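Local coordinates for EDD domain protein, DegV family (Ruminococcus gnavus ATCC 29149, PDB 5V85) that probably binds a long-chain fatty acid, represented here by vaccenic acid, as a lipid-binding member of the DegV family, at the interface of chains A and B. Numbering follows the deposited sequence. Chains: chain A/B, EDD domain protein, DegV family.

Contact 1: the interface of chains A and B. Residues chain A 169, 172-173, 242-243, 247; chain B 165, 169.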
# COMPACT_ATOMS: atom_id res chain seq x y z
N CYS A 169 6.13 0.18 -3.80
CA CYS A 169 5.27 -0.76 -4.51
C CYS A 169 5.75 -2.19 -4.29
O CYS A 169 4.94 -3.09 -4.05
CB CYS A 169 5.23 -0.43 -6.00
SG CYS A 169 4.50 -1.75 -7.03
N GLU A 172 4.66 -3.47 -1.03
CA GLU A 172 3.25 -3.86 -1.06
C GLU A 172 3.05 -5.22 -1.71
O GLU A 172 2.15 -5.97 -1.31
CB GLU A 172 2.44 -2.79 -1.79
CG GLU A 172 0.93 -3.02 -1.76
CD GLU A 172 0.40 -3.60 -3.06
OE1 GLU A 172 1.20 -3.78 -4.00
OE2 GLU A 172 -0.82 -3.87 -3.14
N GLU A 173 3.86 -5.56 -2.72
CA GLU A 173 3.77 -6.86 -3.36
C GLU A 173 4.43 -7.96 -2.54
O GLU A 173 4.10 -9.14 -2.73
CB GLU A 173 4.41 -6.81 -4.75
CG GLU A 173 3.87 -5.70 -5.64
CD GLU A 173 4.75 -5.43 -6.85
OE1 GLU A 173 5.96 -5.74 -6.79
OE2 GLU A 173 4.23 -4.92 -7.86
N VAL A 242 2.41 -13.54 -7.36
CA VAL A 242 1.99 -13.14 -8.69
C VAL A 242 3.21 -12.57 -9.41
O VAL A 242 4.09 -11.96 -8.79
CB VAL A 242 0.84 -12.10 -8.66
CG1 VAL A 242 -0.44 -12.74 -8.14
CG2 VAL A 242 1.22 -10.90 -7.82
N ASN A 243 3.26 -12.79 -10.72
CA ASN A 243 4.37 -12.33 -11.56
C ASN A 243 5.71 -12.78 -10.97
O ASN A 243 6.65 -11.99 -10.83
CB ASN A 243 4.32 -10.81 -11.73
CG ASN A 243 2.98 -10.33 -12.28
OD1 ASN A 243 2.49 -10.84 -13.29
ND2 ASN A 243 2.39 -9.34 -11.62
N LYS A 247 10.54 -11.58 -9.89
CA LYS A 247 10.88 -11.42 -8.49
C LYS A 247 11.97 -12.39 -8.06
O LYS A 247 12.14 -13.47 -8.64
CB LYS A 247 9.63 -11.60 -7.61
CG LYS A 247 8.43 -10.85 -8.15
CD LYS A 247 7.27 -10.83 -7.18
CE LYS A 247 6.21 -9.83 -7.62
NZ LYS A 247 5.04 -9.83 -6.71
N GLU B 165 -1.20 -5.68 -10.71
CA GLU B 165 -0.27 -5.44 -9.60
C GLU B 165 0.20 -3.99 -9.58
O GLU B 165 0.30 -3.38 -8.51
CB GLU B 165 0.92 -6.39 -9.70
CG GLU B 165 1.52 -6.77 -8.35
CD GLU B 165 2.78 -7.61 -8.46
OE1 GLU B 165 3.14 -8.27 -7.47
OE2 GLU B 165 3.42 -7.61 -9.54
N CYS B 169 -0.62 -1.10 -6.63
CA CYS B 169 0.43 -0.32 -5.99
C CYS B 169 0.11 1.17 -6.03
O CYS B 169 0.27 1.87 -5.03
CB CYS B 169 1.77 -0.57 -6.69
SG CYS B 169 2.65 -2.07 -6.22
O HOH W 1 0.20 -4.96 -5.89
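Carboxylate oxygen OE1 of B:Glu165 is held by the ammonium group of A:Lys247, with NZ and OE1 2.6 Å apart in a hydrogen-bonded salt bridge. The lysine arrives from the direction opposite to the glutamate and uses the syn lone pair of OE1, the one facing the other oxygen. A weak second bond from NZ of A:Lys247, 3.1 Å to the carbonyl O of A:Val242, helps to steady the ammonium. The second oxygen, OE2 of B:Glu165, takes a hydrogen bond of 2.9 Å from amide nitrogen ND2 of A:Asn243. Its geometry is lopsided: ND2 comes in well out of the carboxylate plane, whereas OE2 lies close to the plane of the donor amide. Both oxygens of B:Glu165 therefore have a partner in chain A, each approached differently. Methyl CG2 of A:Val242 packs obliquely on the same face as ND2, 3.7 Å from CD of B:Glu165. On the opposite face the carboxylate of A:Glu173 is stacked, the planes 21° apart and the two side chains running nearly perpendicular, so the group is sandwiched. Such a pairing of acids would be costly by itself; the nearby lysine probably offsets some of the like charge, or one acid may be protonated.

One helical turn along from B:Glu165, the two Cys169 sulfurs are joined in an interchain disulfide, SG of A:Cys169 to SG of B:Cys169 2.0 Å. Joining a residue to its own twin, the bridge lies near the two-fold axis. The two halves depart from exact two-fold symmetry: SG of A:Cys169 points away from its backbone N (chi1 167°), whereas that of B:Cys169 swings beside its own N (chi1 -81°), making the bridge itself locally asymmetric. The CG methylene of A:Glu173 flanks it, 3.9 Å from SG of B:Cys169. The patch thus combines a covalent tie between the paired 160-173 helices with an ionic anchor on the 242-247 segment, fastening the two subunits of the deposited dimer together.

Contact 2: the interface of chains A and B. Residues chain A 159, 161, 164-165; chain B 242-243.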
# COMPACT_ATOMS: atom_id res chain seq x y z
N THR A 159 15.16 8.58 -10.54
CA THR A 159 15.33 9.66 -9.59
C THR A 159 15.10 9.15 -8.17
O THR A 159 14.59 8.05 -7.95
CB THR A 159 14.36 10.80 -9.89
OG1 THR A 159 13.02 10.37 -9.60
CG2 THR A 159 14.44 11.22 -11.36
N GLU A 161 12.88 10.20 -5.91
CA GLU A 161 11.46 9.96 -5.68
C GLU A 161 10.95 8.76 -6.47
O GLU A 161 10.05 8.06 -6.01
CB GLU A 161 10.65 11.21 -6.02
CG GLU A 161 10.94 12.39 -5.11
CD GLU A 161 10.30 12.25 -3.74
OE1 GLU A 161 9.11 11.88 -3.67
OE2 GLU A 161 11.00 12.50 -2.74
N VAL A 164 11.79 5.75 -4.43
CA VAL A 164 10.88 5.61 -3.30
C VAL A 164 9.57 4.97 -3.74
O VAL A 164 9.09 4.01 -3.12
CB VAL A 164 10.64 6.98 -2.63
CG1 VAL A 164 9.51 6.89 -1.62
CG2 VAL A 164 11.92 7.47 -1.96
N GLU A 165 9.00 5.45 -4.84
CA GLU A 165 7.71 4.94 -5.31
C GLU A 165 7.81 3.46 -5.70
O GLU A 165 6.95 2.65 -5.34
CB GLU A 165 7.20 5.77 -6.48
CG GLU A 165 6.00 5.17 -7.20
CD GLU A 165 5.42 6.10 -8.26
OE1 GLU A 165 6.12 7.05 -8.67
OE2 GLU A 165 4.27 5.88 -8.68
N VAL B 242 4.25 11.33 -3.01
CA VAL B 242 5.54 10.76 -3.37
C VAL B 242 5.67 10.82 -4.88
O VAL B 242 4.74 10.43 -5.60
CB VAL B 242 5.68 9.31 -2.87
CG1 VAL B 242 6.89 8.62 -3.51
CG2 VAL B 242 5.77 9.27 -1.35
N ASN B 243 6.81 11.30 -5.37
CA ASN B 243 7.12 11.34 -6.80
C ASN B 243 6.02 12.06 -7.58
O ASN B 243 5.48 11.55 -8.57
CB ASN B 243 7.35 9.93 -7.35
CG ASN B 243 7.98 9.94 -8.73
OD1 ASN B 243 8.65 10.90 -9.11
ND2 ASN B 243 7.76 8.87 -9.49
O HOH W 2 10.87 11.84 -10.33
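The amide of B:Asn243 meets the carboxylate of A:Glu165 with the two planes steeply turned, 73° apart. At the nitrogen edge of the amide, ND2 of B:Asn243 donates almost straight (170° at H) to OE1 of A:Glu165, 2.6 Å away and approached nearly along the C-O bond. One amide face is turned to the start of helix 160-173, where the backbone O of A:Glu161 stands 3.9 Å from CG of B:Asn243, and CB of A:Glu161 lies towards the same face. The oxygen end is reached through water 2, which lies 2.7 Å from OD1 of B:Asn243 and also touches hydroxyl OG1 of A:Thr159. With CG trans to its own N (chi1 -167°), B:Asn243 sends its amide along the helix surface, nitrogen towards A:Glu165 and oxygen towards the water.

Its backbone is used as well: the N-H of B:Asn243 donates to carboxylate OE1 of A:Glu161 over 2.9 Å, taking up the anti lone pair. A:Glu161 curls back to receive it, its chain bent at the second torsion. Beside this polar pair, CG1 of B:Val242 rests on CG1 of A:Val164 at 3.7 Å, the branches crossing squarely.

Putting an alanine in place of B:Asn243 would probably leave OE1 of A:Glu165 without its amide donor and the water without one anchor, although the backbone bond to A:Glu161 could remain. Backbone, amide and methyl contacts together dock the 242-243 loop of one subunit on the first turns of the other's helix, contributing to the dimer seen here.

Contact 1 and contact 2 have centres about 17 Å apart and both involve helix 160-173 of chain A. They are largely exchanged versions of one arrangement: Glu165 of one chain meets Val242 and Asn243 of the other in both, with the chains' roles reversed. The match is imperfect, since Asn243 has chi1 -55° in chain A and -167° in chain B, so local side chains adapt although the interface as a whole is two-fold. Contact 1 brings in the disulfide near the axis, and contact 2 extends outward to the helix start, spreading the attachment of the subunits along the helix.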